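Local coordinates for Lin1840 protein (Listeria innocua serovar 6a, PDB 4ZOC) that probably hydrolyses terminal, non-reducing beta-D-glucosyl residues to release glucose, as a family 3 glycosidase linked to beta-1,2-glucan breakdown, at residues A167-Y172 against A229-V234. The protein carries 2 engineered substitutions. Residues are numbered along the deposited sequence; the frame is centred on the assembly and turned at random.
Sequences AMVDGY and AGAKLV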
loop_
_atom_site.group_PDB
_atom_site.type_symbol
_atom_site.label_atom_id
_atom_site.label_comp_id
_atom_site.label_asym_id
_atom_site.label_seq_id
_atom_site.Cartn_x
_atom_site.Cartn_y
_atom_site.Cartn_z
ATOM N N ALA A 167 -12.059 -23.400 -13.356
ATOM C CA ALA A 167 -12.216 -24.759 -12.895
ATOM C C ALA A 167 -13.257 -24.923 -11.789
ATOM O O ALA A 167 -14.025 -25.897 -11.833
ATOM C CB ALA A 167 -10.866 -25.328 -12.502
ATOM N N MET A 168 -13.330 -23.965 -10.840
ATOM C CA MET A 168 -14.336 -24.059 -9.758
ATOM C C MET A 168 -15.746 -23.908 -10.298
ATOM O O MET A 168 -16.654 -24.708 -9.968
ATOM C CB MET A 168 -14.114 -23.001 -8.716
ATOM C CG MET A 168 -13.055 -23.251 -7.706
ATOM S SD MET A 168 -13.335 -22.322 -6.134
ATOM C CE MET A 168 -11.605 -22.389 -5.714
ATOM N N VAL A 169 -15.921 -22.925 -11.186
ATOM C CA VAL A 169 -17.254 -22.696 -11.795
ATOM C C VAL A 169 -17.718 -23.970 -12.532
ATOM O O VAL A 169 -18.854 -24.414 -12.380
ATOM C CB VAL A 169 -17.225 -21.487 -12.731
ATOM C CG1 VAL A 169 -18.537 -21.408 -13.552
ATOM C CG2 VAL A 169 -17.021 -20.210 -11.948
ATOM N N ASP A 170 -16.816 -24.563 -13.325
ATOM C CA ASP A 170 -17.112 -25.788 -14.059
ATOM C C ASP A 170 -17.482 -26.935 -13.075
ATOM O O ASP A 170 -18.443 -27.662 -13.269
ATOM C CB ASP A 170 -15.906 -26.148 -14.889
ATOM C CG ASP A 170 -16.144 -27.347 -15.781
ATOM O OD1 ASP A 170 -17.297 -27.586 -16.241
ATOM O OD2 ASP A 170 -15.143 -28.061 -16.045
ATOM N N GLY A 171 -16.709 -27.070 -12.008
ATOM C CA GLY A 171 -16.978 -28.082 -10.982
ATOM C C GLY A 171 -18.330 -27.923 -10.309
ATOM O O GLY A 171 -19.107 -28.915 -10.107
ATOM N N TYR A 172 -18.671 -26.690 -9.961
ATOM C CA TYR A 172 -19.977 -26.446 -9.253
ATOM C C TYR A 172 -21.148 -26.638 -10.201
ATOM O O TYR A 172 -22.109 -27.285 -9.848
ATOM C CB TYR A 172 -20.067 -25.031 -8.672
ATOM C CG TYR A 172 -19.112 -24.698 -7.518
ATOM C CD1 TYR A 172 -19.059 -25.481 -6.385
ATOM C CD2 TYR A 172 -18.378 -23.499 -7.501
ATOM C CE1 TYR A 172 -18.258 -25.145 -5.318
ATOM C CE2 TYR A 172 -17.536 -23.205 -6.424
ATOM C CZ TYR A 172 -17.492 -24.019 -5.336
ATOM O OH TYR A 172 -16.672 -23.706 -4.265
ATOM N N ALA A 229 -17.120 -17.938 -18.401
ATOM C CA ALA A 229 -17.284 -19.367 -18.290
ATOM C C ALA A 229 -18.700 -19.756 -17.820
ATOM O O ALA A 229 -18.968 -20.929 -17.709
ATOM C CB ALA A 229 -16.262 -19.935 -17.321
ATOM N N GLY A 230 -19.544 -18.770 -17.505
ATOM C CA GLY A 230 -20.951 -19.015 -17.207
ATOM C C GLY A 230 -21.379 -18.919 -15.785
ATOM O O GLY A 230 -22.485 -19.394 -15.458
ATOM N N ALA A 231 -20.532 -18.341 -14.907
ATOM C CA ALA A 231 -20.977 -18.185 -13.487
ATOM C C ALA A 231 -22.341 -17.523 -13.417
ATOM O O ALA A 231 -22.569 -16.456 -14.038
ATOM C CB ALA A 231 -19.980 -17.371 -12.670
ATOM N N LYS A 232 -23.271 -18.111 -12.669
ATOM C CA LYS A 232 -24.625 -17.564 -12.655
ATOM C C LYS A 232 -24.848 -16.275 -11.951
ATOM O O LYS A 232 -25.691 -15.489 -12.402
ATOM C CB LYS A 232 -25.622 -18.617 -12.210
ATOM C CG LYS A 232 -25.809 -19.720 -13.286
ATOM C CD LYS A 232 -26.789 -19.234 -14.311
ATOM C CE LYS A 232 -27.057 -20.137 -15.470
ATOM N NZ LYS A 232 -27.928 -19.343 -16.411
ATOM N N LEU A 233 -24.173 -16.031 -10.811
ATOM C CA LEU A 233 -24.383 -14.824 -10.030
ATOM C C LEU A 233 -23.043 -14.092 -9.793
ATOM O O LEU A 233 -21.988 -14.703 -9.923
ATOM C CB LEU A 233 -24.971 -15.127 -8.651
ATOM C CG LEU A 233 -26.403 -15.704 -8.574
ATOM C CD1 LEU A 233 -26.417 -17.199 -8.787
ATOM C CD2 LEU A 233 -27.020 -15.329 -7.217
ATOM N N VAL A 234 -23.115 -12.827 -9.459
ATOM C CA VAL A 234 -21.994 -12.053 -8.969
ATOM C C VAL A 234 -22.402 -11.401 -7.668
ATOM O O VAL A 234 -23.551 -10.983 -7.514
ATOM C CB VAL A 234 -21.560 -11.014 -10.005
ATOM C CG1 VAL A 234 -20.435 -10.103 -9.479
ATOM C CG2 VAL A 234 -21.083 -11.723 -11.235
#
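Val169 is turned about its first torsion (chi1 170°) with CG1 anti to its own backbone N and CG2 anti to its carbonyl carbon, and this spreads both methyls over the backbone and methyl of Ala231. The site belongs to the TIM barrel of the family 3 N-terminal domain: Val169 sits on helix 158-173, while 229-232 is the short turn leading from helix 221-228 into barrel strand 233-236. The two branches divide the work. CG1 comes over the main chain of the turn, 3.9 Å from Ala231 N and 4.2 Å from Ala229 O, whereas CG2 meets the methyl Ala231 CB. Val169 CA and Ala231 CA, 6.1 Å apart, are the nearest CA pair of the two segments. No hydrogen bond joins the two segments, so the contact between them is van der Waals.

Gly230 ends helix 221-228 in a Schellman motif; its positive phi (106°) is part of that motif, and the chain then runs past Val169 CG1 into strand 233-236. Polar links come from Gln173, in the last turn of helix 158-173, which donates NE2 to Gly230 O and accepts at OE1 from Lys232 N, and so ties the turn to the helix that carries Val169. Beyond the pair, Ala231 also touches Val190 of strand 187-193, and Val169 packs on Pro137. Ala229 lies at the solvent-facing edge, with Ala229 CB 4.6 Å from Val169 CG1, while the buried methyls Val169 CG2 and Ala231 CB meet at 4.2 Å.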